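Local coordinates for trichothecene 15-O-acetyltransferase TRI3 (Fusarium sporotrichioides, PDB 3FOT), which acetylates the 15-oxygen of trichothecene precursors in the biosynthesis of sesquiterpene mycotoxins such as T-2 toxin, at residues 52-57 and 143-148; 193-198 and 437-442; 467-472 and 477-482. All blocks are in the same frame, centred on the assembly; numbering follows the deposited sequence.

Interaction 1 (52-57 and 143-148); sequences DLYIAT and EGRAAA
Y54, near the start of strand 53-61 in the six-stranded mixed sheet, meets R145 from near the C-terminal end of helix 134-147. The two side chains approach from opposite directions across backbones that stay far apart, with the nearest CA atoms, those of D52 and R145, separated by 11.9 Å. Y54 OH arrives at the edge of the guanidinium, in its plane, 3.3 Å from R145 NH2. The phenol ring is turned 52° against that plane, so the two flat groups do not stack. R145 reaches inward because CG stands anti to the backbone N (chi1 -170°) and the chain then bends at chi3, swinging the guanidinium round to the hydroxyl.

E142, three residues before R145 on helix 134-147, joins the pair. Its OE1 forms a salt bridge with R145 NE and its OE2 a hydrogen bond with Y54 OH, giving the tyrosine and the arginine a shared acid. Strand 53-61 lies inside the sheet between strands 177-184 and 457-469, and Y54 is fixed there as part of an aromatic cluster: its ring stacks with H183 of the first neighbour and meets W138 of the helix edge-to-face. D52 adds only a loose electrostatic term. Its OD2 is 4.2 Å from R145 NH2 but well out of the guanidinium plane, where no N-H points at it; the modelled place of this oxygen, which is paired with S154 OG, is somewhat doubtful.

Interaction 2 (193-198 and 437-442); sequences GCRKFV and ISDGIN
Segment 193-198 of helix 191-205 and segment 437-442, the end of strand 435-441 and the residue after it, come closest at R195 and N442, whose CA atoms are 7.8 Å apart, and a single long side chain bridges the gap. R195 leaves the helix with CG anti to the carbonyl carbon and bends at chi3 (-76°), which carries its guanidinium end-on to the backbone of D439. Both terminal nitrogens donate to the same carbonyl oxygen: R195 NH1 lies 2.7 Å from D439 O, and R195 NH2 lies 2.9 Å from D439 O. The oxygen sits almost in the guanidinium plane, yet the two donors use it differently. NH2 lies in the carbonyl plane on a lone pair, whereas NH1 is raised 40° out of it. R195 NE is held by G191 O of its own helix, which fixes the rotation of the flat group.

The carboxylate of D439 hangs over one face of the guanidinium instead of at its edge, with D439 OD1 4.1 Å from R195 NH2. Well out of the plane and with no N-H aimed at it, OD1 offers charge alone here; its salt bridge is with R479. N442 places its amide beside NH1, its plane standing 86° from that of the guanidinium. F467 adds a cation-pi contact to R195.

Helix 191-205 directly follows H186-D190, which fits the HXXXD signature of the BAHD superfamily, and packs on strand 53-61 of the six-stranded sheet; strand 435-441 is an edge strand of the separate four-stranded sheet. An arginine crossing between them thus belongs to the interface between the two sheet-bearing halves of the CoA-dependent acyltransferase fold.

Interaction 3 (467-472 and 477-482); sequences FVVNQS and AIRLDS
R479 carries most of this contact, its side chain crossing from strand 477-483 to F467 and V469. Beyond CB and CG, CD is the first atom to touch, at 3.7 Å from F467 O. The bend at chi3 (73°) then lays the head group against the phenylalanine. R479 NE comes to the rim of the ring, in its plane, 3.3 Å from F467 CD2, and R479 NH1 follows round the same edge at 3.1 Å from F467 CE2. Ring and guanidinium planes are 49° apart, an oblique meeting and not a stack. CZ faces both F467 CE2 and V469 CG2, and NH2 ends 3.4 Å from V469 CG2, which sits over the same guanidinium face as F467 CE2. NH1 forms a salt bridge with D439, and NH2 is hydrogen-bonded to a glycerol that probably comes from the crystallisation liquor.

At the other end Q471 NE2, bonded to Y475 O in the short connection between the segments, rests 3.9 Å from A477 CB.

Although only four residues separate the segments and their strands run antiparallel at 158°, the axes are 8.8 Å apart and no hydrogen bond joins them. Strand 457-469 pairs with strand 53-61 in the six-stranded sheet, while strand 477-483 lies between strands 486-494 and 435-441 in the four-stranded one.

Interactions 2 and 3 span the gap between the two sheets, while interaction 1 joins the six-stranded sheet to helix 134-147. Interactions 1 and 3, with centres 14 Å apart, share the six-stranded sheet through Y54 N and V468 O, 2.8 Å apart. Interactions 2 and 3, with centres 11 Å apart, share the four-stranded sheet, where I437 N is 2.7 Å from I478 O; D439 and F467 both link R195 to R479. Interactions 1 and 2 are 19 Å apart at their centres yet touch where I55 CD1 packs 3.7 Å from C194 SG. All three lie away from H414, which binds 15-deacetylcalonectrin. A glycerol, probably from the crystallisation liquor, is bonded to R479 and lies near D439.

Interaction 1 (52-57 and 143-148)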
ATOM      1  N   ASP A  52      -5.114  -3.838  -6.948  1.00  9.84           N
ATOM      2  CA  ASP A  52      -5.709  -4.290  -5.681  1.00  9.57           C
ATOM      3  C   ASP A  52      -4.616  -4.441  -4.610  1.00  9.66           C
ATOM      4  O   ASP A  52      -3.481  -4.843  -4.918  1.00 10.02           O
ATOM      5  CB  ASP A  52      -6.430  -5.634  -5.858  1.00  9.78           C
ATOM      6  CG  ASP A  52      -7.872  -5.493  -6.356  1.00  8.45           C
ATOM      7  OD1 ASP A  52      -8.248  -4.442  -6.937  1.00 10.55           O
ATOM      8  OD2 ASP A  52      -8.655  -6.456  -6.168  1.00  9.38           O
ATOM      9  N   LEU A  53      -4.984  -4.124  -3.372  1.00  9.36           N
ATOM     10  CA  LEU A  53      -4.098  -4.245  -2.209  1.00  9.56           C
ATOM     11  C   LEU A  53      -4.362  -5.560  -1.517  1.00  8.96           C
ATOM     12  O   LEU A  53      -5.520  -5.950  -1.356  1.00  9.66           O
ATOM     13  CB  LEU A  53      -4.410  -3.141  -1.187  1.00  9.79           C
ATOM     14  CG  LEU A  53      -4.450  -1.687  -1.628  1.00 12.10           C
ATOM     15  CD1 LEU A  53      -5.040  -0.836  -0.515  1.00 14.50           C
ATOM     16  CD2 LEU A  53      -3.036  -1.300  -1.938  1.00 16.70           C
ATOM     17  N   TYR A  54      -3.301  -6.256  -1.119  1.00  9.04           N
ATOM     18  CA  TYR A  54      -3.458  -7.411  -0.240  1.00  9.17           C
ATOM     19  C   TYR A  54      -2.479  -7.265   0.911  1.00  9.14           C
ATOM     20  O   TYR A  54      -1.324  -6.862   0.708  1.00 10.66           O
ATOM     21  CB  TYR A  54      -3.117  -8.704  -0.954  1.00  9.56           C
ATOM     22  CG  TYR A  54      -4.037  -9.116  -2.069  1.00 10.37           C
ATOM     23  CD1 TYR A  54      -4.992 -10.109  -1.853  1.00 11.22           C
ATOM     24  CD2 TYR A  54      -3.927  -8.553  -3.345  1.00 12.01           C
ATOM     25  CE1 TYR A  54      -5.818 -10.547  -2.871  1.00 10.32           C
ATOM     26  CE2 TYR A  54      -4.761  -8.987  -4.389  1.00 12.98           C
ATOM     27  CZ  TYR A  54      -5.703  -9.981  -4.132  1.00 10.98           C
ATOM     28  OH  TYR A  54      -6.533 -10.485  -5.096  1.00 12.87           O
ATOM     29  N   ILE A  55      -2.946  -7.600   2.105  1.00  8.73           N
ATOM     30  CA  ILE A  55      -2.069  -7.657   3.290  1.00  8.89           C
ATOM     31  C   ILE A  55      -2.142  -9.086   3.846  1.00  9.02           C
ATOM     32  O   ILE A  55      -3.216  -9.566   4.186  1.00  9.15           O
ATOM     33  CB  ILE A  55      -2.468  -6.601   4.352  1.00  7.81           C
ATOM     34  CG1 ILE A  55      -2.366  -5.183   3.749  1.00  7.93           C
ATOM     35  CG2 ILE A  55      -1.532  -6.684   5.620  1.00  8.32           C
ATOM     36  CD1 ILE A  55      -3.181  -4.108   4.538  1.00  9.55           C
ATOM     37  N   ALA A  56      -0.997  -9.773   3.893  1.00 10.34           N
ATOM     38  CA  ALA A  56      -0.950 -11.146   4.378  1.00 10.35           C
ATOM     39  C   ALA A  56      -0.371 -11.110   5.774  1.00 11.81           C
ATOM     40  O   ALA A  56       0.772 -10.632   5.972  1.00 11.94           O
ATOM     41  CB  ALA A  56      -0.088 -12.032   3.433  1.00 11.03           C
ATOM     42  N   THR A  57      -1.163 -11.538   6.755  1.00 11.15           N
ATOM     43  CA  THR A  57      -0.684 -11.556   8.135  1.00 12.97           C
ATOM     44  C   THR A  57      -0.607 -13.025   8.563  1.00 12.75           C
ATOM     45  O   THR A  57      -1.515 -13.799   8.289  1.00 15.18           O
ATOM     46  CB  THR A  57      -1.541 -10.692   9.111  1.00 12.04           C
ATOM     47  OG1 THR A  57      -2.884 -11.197   9.189  1.00 12.62           O
ATOM     48  CG2 THR A  57      -1.578  -9.197   8.688  1.00 13.80           C
ATOM     49  N   GLU A 143      -4.770 -16.071 -10.059  1.00 16.20           N
ATOM     50  CA  GLU A 143      -4.926 -17.073 -11.134  1.00 18.80           C
ATOM     51  C   GLU A 143      -6.414 -17.288 -11.480  1.00 18.63           C
ATOM     52  O   GLU A 143      -6.796 -17.282 -12.664  1.00 19.24           O
ATOM     53  CB  GLU A 143      -4.214 -18.382 -10.765  1.00 18.54           C
ATOM     54  CG  GLU A 143      -2.687 -18.252 -10.717  1.00 21.47           C
ATOM     55  CD  GLU A 143      -1.982 -19.324  -9.876  1.00 22.60           C
ATOM     56  OE1 GLU A 143      -2.624 -20.355  -9.533  1.00 27.46           O
ATOM     57  OE2 GLU A 143      -0.775 -19.124  -9.553  1.00 26.14           O
ATOM     58  N   GLY A 144      -7.246 -17.437 -10.446  1.00 18.27           N
ATOM     59  CA  GLY A 144      -8.695 -17.609 -10.599  1.00 19.93           C
ATOM     60  C   GLY A 144      -9.419 -16.457 -11.289  1.00 20.65           C
ATOM     61  O   GLY A 144     -10.325 -16.695 -12.095  1.00 19.71           O
ATOM     62  N   ARG A 145      -9.010 -15.227 -10.958  1.00 22.15           N
ATOM     63  CA  ARG A 145      -9.508 -13.941 -11.524  1.00 23.99           C
ATOM     64  C   ARG A 145     -10.001 -14.047 -12.963  1.00 25.32           C
ATOM     65  O   ARG A 145     -11.053 -13.550 -13.315  1.00 25.10           O
ATOM     66  CB  ARG A 145      -8.462 -12.825 -11.378  1.00 24.45           C
ATOM     67  CG  ARG A 145      -9.007 -11.444 -11.726  1.00 24.62           C
ATOM     68  CD  ARG A 145      -8.114 -10.309 -11.188  1.00 23.13           C
ATOM     69  NE  ARG A 145      -7.939 -10.406  -9.736  1.00 24.00           N
ATOM     70  CZ  ARG A 145      -8.933 -10.315  -8.856  1.00 23.99           C
ATOM     71  NH1 ARG A 145     -10.189 -10.131  -9.291  1.00 19.61           N
ATOM     72  NH2 ARG A 145      -8.675 -10.426  -7.561  1.00 22.52           N
ATOM     73  N   ALA A 146      -9.222 -14.583 -13.868  1.00 28.15           N
ATOM     74  CA  ALA A 146      -8.148 -13.990 -14.609  1.00 28.71           C
ATOM     75  C   ALA A 146      -8.820 -14.962 -15.561  1.00 29.40           C
ATOM     76  O   ALA A 146      -9.542 -14.565 -16.479  1.00 30.12           O
ATOM     77  CB  ALA A 146      -6.779 -14.500 -14.213  1.00 29.17           C
ATOM     78  N   ALA A 147      -8.716 -16.237 -15.162  1.00 29.37           N
ATOM     79  CA  ALA A 147      -9.447 -17.382 -15.722  1.00 29.13           C
ATOM     80  C   ALA A 147     -10.971 -17.255 -15.726  1.00 28.79           C
ATOM     81  O   ALA A 147     -11.617 -17.787 -16.622  1.00 29.36           O
ATOM     82  CB  ALA A 147      -9.040 -18.659 -14.983  1.00 28.91           C
ATOM     83  N   ALA A 148     -11.544 -16.596 -14.714  1.00 28.20           N
ATOM     84  CA  ALA A 148     -12.994 -16.401 -14.599  1.00 27.48           C
ATOM     85  C   ALA A 148     -13.496 -15.269 -15.495  1.00 27.86           C
ATOM     86  O   ALA A 148     -14.693 -15.163 -15.751  1.00 27.35           O
ATOM     87  CB  ALA A 148     -13.385 -16.134 -13.157  1.00 27.02           C
TER

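Interaction 2 (193-198 and 437-442)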
ATOM      1  N   GLY A 193      -3.764   3.822   5.026  1.00  9.08           N
ATOM      2  CA  GLY A 193      -5.125   3.740   5.502  1.00  8.32           C
ATOM      3  C   GLY A 193      -5.542   2.282   5.669  1.00  8.60           C
ATOM      4  O   GLY A 193      -6.243   1.922   6.631  1.00  8.10           O
ATOM      5  N   CYS A 194      -5.110   1.438   4.734  1.00  8.72           N
ATOM      6  CA  CYS A 194      -5.506   0.033   4.753  1.00  8.72           C
ATOM      7  C   CYS A 194      -4.826  -0.661   5.938  1.00  8.38           C
ATOM      8  O   CYS A 194      -5.470  -1.401   6.686  1.00  8.83           O
ATOM      9  CB  CYS A 194      -5.142  -0.663   3.430  1.00  9.39           C
ATOM     10  SG  CYS A 194      -6.047  -2.200   3.222  1.00 12.94           S
ATOM     11  N   ARG A 195      -3.539  -0.417   6.148  1.00  8.64           N
ATOM     12  CA  ARG A 195      -2.883  -0.999   7.338  1.00  9.15           C
ATOM     13  C   ARG A 195      -3.455  -0.474   8.654  1.00  9.57           C
ATOM     14  O   ARG A 195      -3.590  -1.242   9.616  1.00  8.91           O
ATOM     15  CB  ARG A 195      -1.376  -0.783   7.289  1.00  9.57           C
ATOM     16  CG  ARG A 195      -0.768  -1.647   6.198  1.00 10.44           C
ATOM     17  CD  ARG A 195       0.707  -1.396   6.068  1.00 16.13           C
ATOM     18  NE  ARG A 195       0.980  -0.139   5.387  1.00 18.73           N
ATOM     19  CZ  ARG A 195       2.151   0.480   5.422  1.00 20.27           C
ATOM     20  NH1 ARG A 195       3.150  -0.031   6.143  1.00 19.54           N
ATOM     21  NH2 ARG A 195       2.308   1.639   4.780  1.00 21.17           N
ATOM     22  N   LYS A 196      -3.779   0.818   8.714  1.00  9.40           N
ATOM     23  CA  LYS A 196      -4.421   1.374   9.915  1.00  9.44           C
ATOM     24  C   LYS A 196      -5.726   0.601  10.179  1.00  8.89           C
ATOM     25  O   LYS A 196      -6.051   0.261  11.302  1.00  8.69           O
ATOM     26  CB  LYS A 196      -4.736   2.864   9.747  1.00 10.35           C
ATOM     27  CG  LYS A 196      -3.480   3.763   9.899  1.00 10.66           C
ATOM     28  CD  LYS A 196      -3.728   5.229   9.494  1.00 12.33           C
ATOM     29  CE  LYS A 196      -4.697   5.956  10.439  1.00 14.78           C
ATOM     30  NZ  LYS A 196      -4.171   6.155  11.838  1.00 15.07           N
ATOM     31  N   PHE A 197      -6.459   0.314   9.118  1.00  8.38           N
ATOM     32  CA  PHE A 197      -7.733  -0.380   9.278  1.00  7.65           C
ATOM     33  C   PHE A 197      -7.541  -1.835   9.757  1.00  7.21           C
ATOM     34  O   PHE A 197      -8.304  -2.317  10.600  1.00  7.56           O
ATOM     35  CB  PHE A 197      -8.536  -0.323   7.970  1.00  7.23           C
ATOM     36  CG  PHE A 197      -9.945  -0.805   8.133  1.00  9.82           C
ATOM     37  CD1 PHE A 197     -10.945   0.054   8.598  1.00 11.14           C
ATOM     38  CD2 PHE A 197     -10.267  -2.129   7.830  1.00  9.95           C
ATOM     39  CE1 PHE A 197     -12.268  -0.406   8.770  1.00  9.24           C
ATOM     40  CE2 PHE A 197     -11.566  -2.589   7.955  1.00  9.85           C
ATOM     41  CZ  PHE A 197     -12.579  -1.728   8.424  1.00 10.94           C
ATOM     42  N   VAL A 198      -6.514  -2.516   9.259  1.00  6.87           N
ATOM     43  CA  VAL A 198      -6.150  -3.860   9.773  1.00  7.36           C
ATOM     44  C   VAL A 198      -5.875  -3.742  11.297  1.00  7.19           C
ATOM     45  O   VAL A 198      -6.374  -4.540  12.098  1.00  6.50           O
ATOM     46  CB  VAL A 198      -4.931  -4.421   9.031  1.00  7.75           C
ATOM     47  CG1 VAL A 198      -4.393  -5.683   9.711  1.00  9.85           C
ATOM     48  CG2 VAL A 198      -5.319  -4.729   7.561  1.00  8.24           C
ATOM     49  N   ILE A 437       8.934   1.920  -3.532  1.00 16.46           N
ATOM     50  CA  ILE A 437       7.855   2.355  -2.663  1.00 17.79           C
ATOM     51  C   ILE A 437       8.228   1.988  -1.233  1.00 18.18           C
ATOM     52  O   ILE A 437       8.479   0.818  -0.938  1.00 18.37           O
ATOM     53  CB  ILE A 437       6.496   1.700  -3.026  1.00 18.30           C
ATOM     54  CG1 ILE A 437       6.170   1.881  -4.511  1.00 18.65           C
ATOM     55  CG2 ILE A 437       5.413   2.304  -2.154  1.00 18.91           C
ATOM     56  CD1 ILE A 437       6.424   0.615  -5.366  1.00 21.01           C
ATOM     57  N   SER A 438       8.319   2.987  -0.360  1.00 19.32           N
ATOM     58  CA  SER A 438       8.552   2.717   1.049  1.00 19.92           C
ATOM     59  C   SER A 438       7.221   2.623   1.814  1.00 19.60           C
ATOM     60  O   SER A 438       6.414   3.568   1.816  1.00 18.69           O
ATOM     61  CB  SER A 438       9.442   3.798   1.658  1.00 20.69           C
ATOM     62  OG  SER A 438       9.702   3.497   3.016  1.00 25.68           O
ATOM     63  N   ASP A 439       6.997   1.474   2.450  1.00 19.03           N
ATOM     64  CA  ASP A 439       5.808   1.251   3.285  1.00 19.18           C
ATOM     65  C   ASP A 439       6.056   1.577   4.773  1.00 18.92           C
ATOM     66  O   ASP A 439       5.101   1.695   5.557  1.00 18.86           O
ATOM     67  CB  ASP A 439       5.332  -0.193   3.151  1.00 19.16           C
ATOM     68  CG  ASP A 439       4.713  -0.497   1.792  1.00 21.88           C
ATOM     69  OD1 ASP A 439       3.987   0.362   1.248  1.00 22.83           O
ATOM     70  OD2 ASP A 439       4.931  -1.621   1.278  1.00 24.30           O
ATOM     71  N   GLY A 440       7.329   1.701   5.152  1.00 18.80           N
ATOM     72  CA  GLY A 440       7.716   2.129   6.496  1.00 17.95           C
ATOM     73  C   GLY A 440       7.535   1.062   7.550  1.00 17.13           C
ATOM     74  O   GLY A 440       7.445  -0.115   7.233  1.00 17.20           O
ATOM     75  N   ILE A 441       7.420   1.503   8.798  1.00 16.75           N
ATOM     76  CA  ILE A 441       7.401   0.623   9.965  1.00 15.62           C
ATOM     77  C   ILE A 441       5.970   0.237  10.336  1.00 14.34           C
ATOM     78  O   ILE A 441       5.165   1.095  10.678  1.00 13.82           O
ATOM     79  CB  ILE A 441       8.107   1.324  11.133  1.00 15.98           C
ATOM     80  CG1 ILE A 441       9.574   1.584  10.743  1.00 17.03           C
ATOM     81  CG2 ILE A 441       7.973   0.513  12.427  1.00 16.12           C
ATOM     82  CD1 ILE A 441      10.342   2.437  11.732  1.00 20.39           C
ATOM     83  N   ASN A 442       5.669  -1.057  10.270  1.00 13.36           N
ATOM     84  CA  ASN A 442       4.301  -1.527  10.412  1.00 12.13           C
ATOM     85  C   ASN A 442       3.752  -1.357  11.829  1.00 12.82           C
ATOM     86  O   ASN A 442       2.545  -1.381  12.018  1.00 11.60           O
ATOM     87  CB  ASN A 442       4.169  -2.977   9.928  1.00 12.79           C
ATOM     88  CG  ASN A 442       4.064  -3.090   8.429  1.00 14.57           C
ATOM     89  OD1 ASN A 442       4.780  -3.884   7.775  1.00 16.07           O
ATOM     90  ND2 ASN A 442       3.153  -2.342   7.869  1.00 10.72           N
TER

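Interaction 3 (467-472 and 477-482)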
ATOM      1  N   PHE A 467       2.908  -6.944   2.578  1.00 14.94           N
ATOM      2  CA  PHE A 467       2.004  -6.012   1.937  1.00 15.24           C
ATOM      3  C   PHE A 467       2.280  -6.077   0.439  1.00 15.55           C
ATOM      4  O   PHE A 467       3.399  -5.806  -0.016  1.00 14.77           O
ATOM      5  CB  PHE A 467       2.230  -4.608   2.491  1.00 16.92           C
ATOM      6  CG  PHE A 467       1.383  -3.559   1.857  1.00 17.70           C
ATOM      7  CD1 PHE A 467       0.128  -3.260   2.359  1.00 21.85           C
ATOM      8  CD2 PHE A 467       1.837  -2.860   0.747  1.00 22.59           C
ATOM      9  CE1 PHE A 467      -0.657  -2.293   1.771  1.00 22.51           C
ATOM     10  CE2 PHE A 467       1.038  -1.886   0.163  1.00 22.09           C
ATOM     11  CZ  PHE A 467      -0.193  -1.609   0.672  1.00 19.19           C
ATOM     12  N   VAL A 468       1.271  -6.500  -0.312  1.00 15.37           N
ATOM     13  CA  VAL A 468       1.397  -6.609  -1.763  0.50 15.33           C
ATOM     14  C   VAL A 468       0.368  -5.724  -2.484  1.00 15.52           C
ATOM     15  O   VAL A 468      -0.768  -5.557  -2.026  1.00 15.80           O
ATOM     16  CB  VAL A 468       1.360  -8.099  -2.254  0.50 15.64           C
ATOM     17  CG1 VAL A 468       2.397  -8.959  -1.498  0.50 14.37           C
ATOM     18  CG2 VAL A 468      -0.001  -8.690  -2.087  0.50 16.37           C
ATOM     19  N   VAL A 469       0.791  -5.126  -3.598  1.00 15.19           N
ATOM     20  CA  VAL A 469      -0.115  -4.376  -4.473  1.00 14.35           C
ATOM     21  C   VAL A 469       0.031  -5.011  -5.834  1.00 14.42           C
ATOM     22  O   VAL A 469       1.174  -5.166  -6.301  1.00 14.32           O
ATOM     23  CB  VAL A 469       0.258  -2.897  -4.578  1.00 14.25           C
ATOM     24  CG1 VAL A 469      -0.716  -2.179  -5.493  1.00 14.10           C
ATOM     25  CG2 VAL A 469       0.246  -2.267  -3.190  1.00 15.63           C
ATOM     26  N   ASN A 470      -1.082  -5.409  -6.457  1.00 12.37           N
ATOM     27  CA  ASN A 470      -1.019  -6.089  -7.748  1.00 12.65           C
ATOM     28  C   ASN A 470      -0.258  -5.217  -8.740  1.00 12.80           C
ATOM     29  O   ASN A 470      -0.366  -3.998  -8.694  1.00 12.83           O
ATOM     30  CB  ASN A 470      -2.411  -6.352  -8.313  1.00 11.96           C
ATOM     31  CG  ASN A 470      -3.095  -7.566  -7.680  1.00 13.36           C
ATOM     32  OD1 ASN A 470      -2.464  -8.381  -6.999  1.00 12.71           O
ATOM     33  ND2 ASN A 470      -4.388  -7.689  -7.920  1.00  8.80           N
ATOM     34  N   GLN A 471       0.503  -5.849  -9.627  1.00 14.21           N
ATOM     35  CA  GLN A 471       1.284  -5.130 -10.634  1.00 15.04           C
ATOM     36  C   GLN A 471       0.912  -5.628 -12.032  1.00 16.14           C
ATOM     37  O   GLN A 471       1.117  -6.808 -12.353  1.00 15.62           O
ATOM     38  CB  GLN A 471       2.786  -5.304 -10.393  1.00 15.35           C
ATOM     39  CG  GLN A 471       3.695  -4.794 -11.538  1.00 16.30           C
ATOM     40  CD  GLN A 471       3.666  -3.278 -11.708  1.00 17.73           C
ATOM     41  OE1 GLN A 471       2.615  -2.685 -11.938  1.00 19.17           O
ATOM     42  NE2 GLN A 471       4.840  -2.649 -11.625  1.00 16.31           N
ATOM     43  N   SER A 472       0.355  -4.714 -12.827  1.00 15.98           N
ATOM     44  CA  SER A 472      -0.018  -4.984 -14.208  1.00 16.85           C
ATOM     45  C   SER A 472       0.864  -4.224 -15.214  1.00 16.00           C
ATOM     46  O   SER A 472       0.675  -4.362 -16.423  1.00 15.65           O
ATOM     47  CB  SER A 472      -1.471  -4.556 -14.424  1.00 17.86           C
ATOM     48  OG  SER A 472      -1.581  -3.127 -14.284  1.00 21.96           O
ATOM     49  N   ALA A 477       8.298  -3.271  -9.121  1.00 13.69           N
ATOM     50  CA  ALA A 477       7.864  -2.374  -8.060  1.00 13.95           C
ATOM     51  C   ALA A 477       8.399  -2.937  -6.762  1.00 13.95           C
ATOM     52  O   ALA A 477       7.967  -4.015  -6.337  1.00 14.13           O
ATOM     53  CB  ALA A 477       6.332  -2.312  -8.019  1.00 14.14           C
ATOM     54  N   ILE A 478       9.280  -2.178  -6.120  1.00 13.95           N
ATOM     55  CA  ILE A 478      10.056  -2.663  -4.995  1.00 14.12           C
ATOM     56  C   ILE A 478       9.581  -1.970  -3.750  1.00 13.46           C
ATOM     57  O   ILE A 478       9.619  -0.739  -3.670  1.00 14.21           O
ATOM     58  CB  ILE A 478      11.580  -2.438  -5.223  1.00 13.84           C
ATOM     59  CG1 ILE A 478      12.012  -3.126  -6.525  1.00 16.56           C
ATOM     60  CG2 ILE A 478      12.363  -3.007  -4.051  1.00 14.85           C
ATOM     61  CD1 ILE A 478      13.278  -2.581  -7.111  1.00 17.80           C
ATOM     62  N   ARG A 479       9.092  -2.757  -2.787  1.00 13.62           N
ATOM     63  CA  ARG A 479       8.517  -2.192  -1.578  1.00 14.49           C
ATOM     64  C   ARG A 479       9.399  -2.542  -0.372  1.00 13.88           C
ATOM     65  O   ARG A 479       9.930  -3.649  -0.306  1.00 14.67           O
ATOM     66  CB  ARG A 479       7.112  -2.749  -1.342  1.00 15.27           C
ATOM     67  CG  ARG A 479       6.195  -2.782  -2.590  1.00 18.05           C
ATOM     68  CD  ARG A 479       4.751  -3.092  -2.156  1.00 17.35           C
ATOM     69  NE  ARG A 479       4.138  -1.950  -1.481  1.00 19.60           N
ATOM     70  CZ  ARG A 479       3.506  -0.954  -2.081  1.00 20.06           C
ATOM     71  NH1 ARG A 479       2.992   0.024  -1.342  1.00 23.21           N
ATOM     72  NH2 ARG A 479       3.373  -0.929  -3.403  1.00 23.16           N
ATOM     73  N   LEU A 480       9.542  -1.611   0.562  1.00 12.18           N
ATOM     74  CA  LEU A 480      10.261  -1.889   1.809  1.00 12.97           C
ATOM     75  C   LEU A 480       9.342  -1.644   2.986  1.00 13.50           C
ATOM     76  O   LEU A 480       8.721  -0.586   3.080  1.00 13.94           O
ATOM     77  CB  LEU A 480      11.481  -0.962   1.948  1.00 12.53           C
ATOM     78  CG  LEU A 480      12.334  -1.123   3.228  1.00 11.84           C
ATOM     79  CD1 LEU A 480      13.138  -2.400   3.189  1.00 11.44           C
ATOM     80  CD2 LEU A 480      13.218   0.099   3.495  1.00 13.09           C
ATOM     81  N   ASP A 481       9.255  -2.596   3.903  1.00 13.81           N
ATOM     82  CA  ASP A 481       8.702  -2.212   5.201  1.00 14.81           C
ATOM     83  C   ASP A 481       9.428  -2.898   6.339  1.00 13.64           C
ATOM     84  O   ASP A 481      10.470  -3.523   6.119  1.00 14.40           O
ATOM     85  CB  ASP A 481       7.182  -2.320   5.278  1.00 16.65           C
ATOM     86  CG  ASP A 481       6.675  -3.680   4.978  1.00 19.09           C
ATOM     87  OD1 ASP A 481       7.484  -4.638   4.991  1.00 22.62           O
ATOM     88  OD2 ASP A 481       5.431  -3.767   4.761  1.00 22.01           O
ATOM     89  N   SER A 482       8.881  -2.780   7.534  1.00 12.47           N
ATOM     90  CA  SER A 482       9.535  -3.295   8.710  1.00 10.79           C
ATOM     91  C   SER A 482       8.508  -3.835   9.674  1.00 10.53           C
ATOM     92  O   SER A 482       7.432  -3.258   9.819  1.00  8.78           O
ATOM     93  CB  SER A 482      10.309  -2.178   9.411  1.00 12.23           C
ATOM     94  OG  SER A 482      11.005  -2.724  10.522  1.00 14.91           O
TER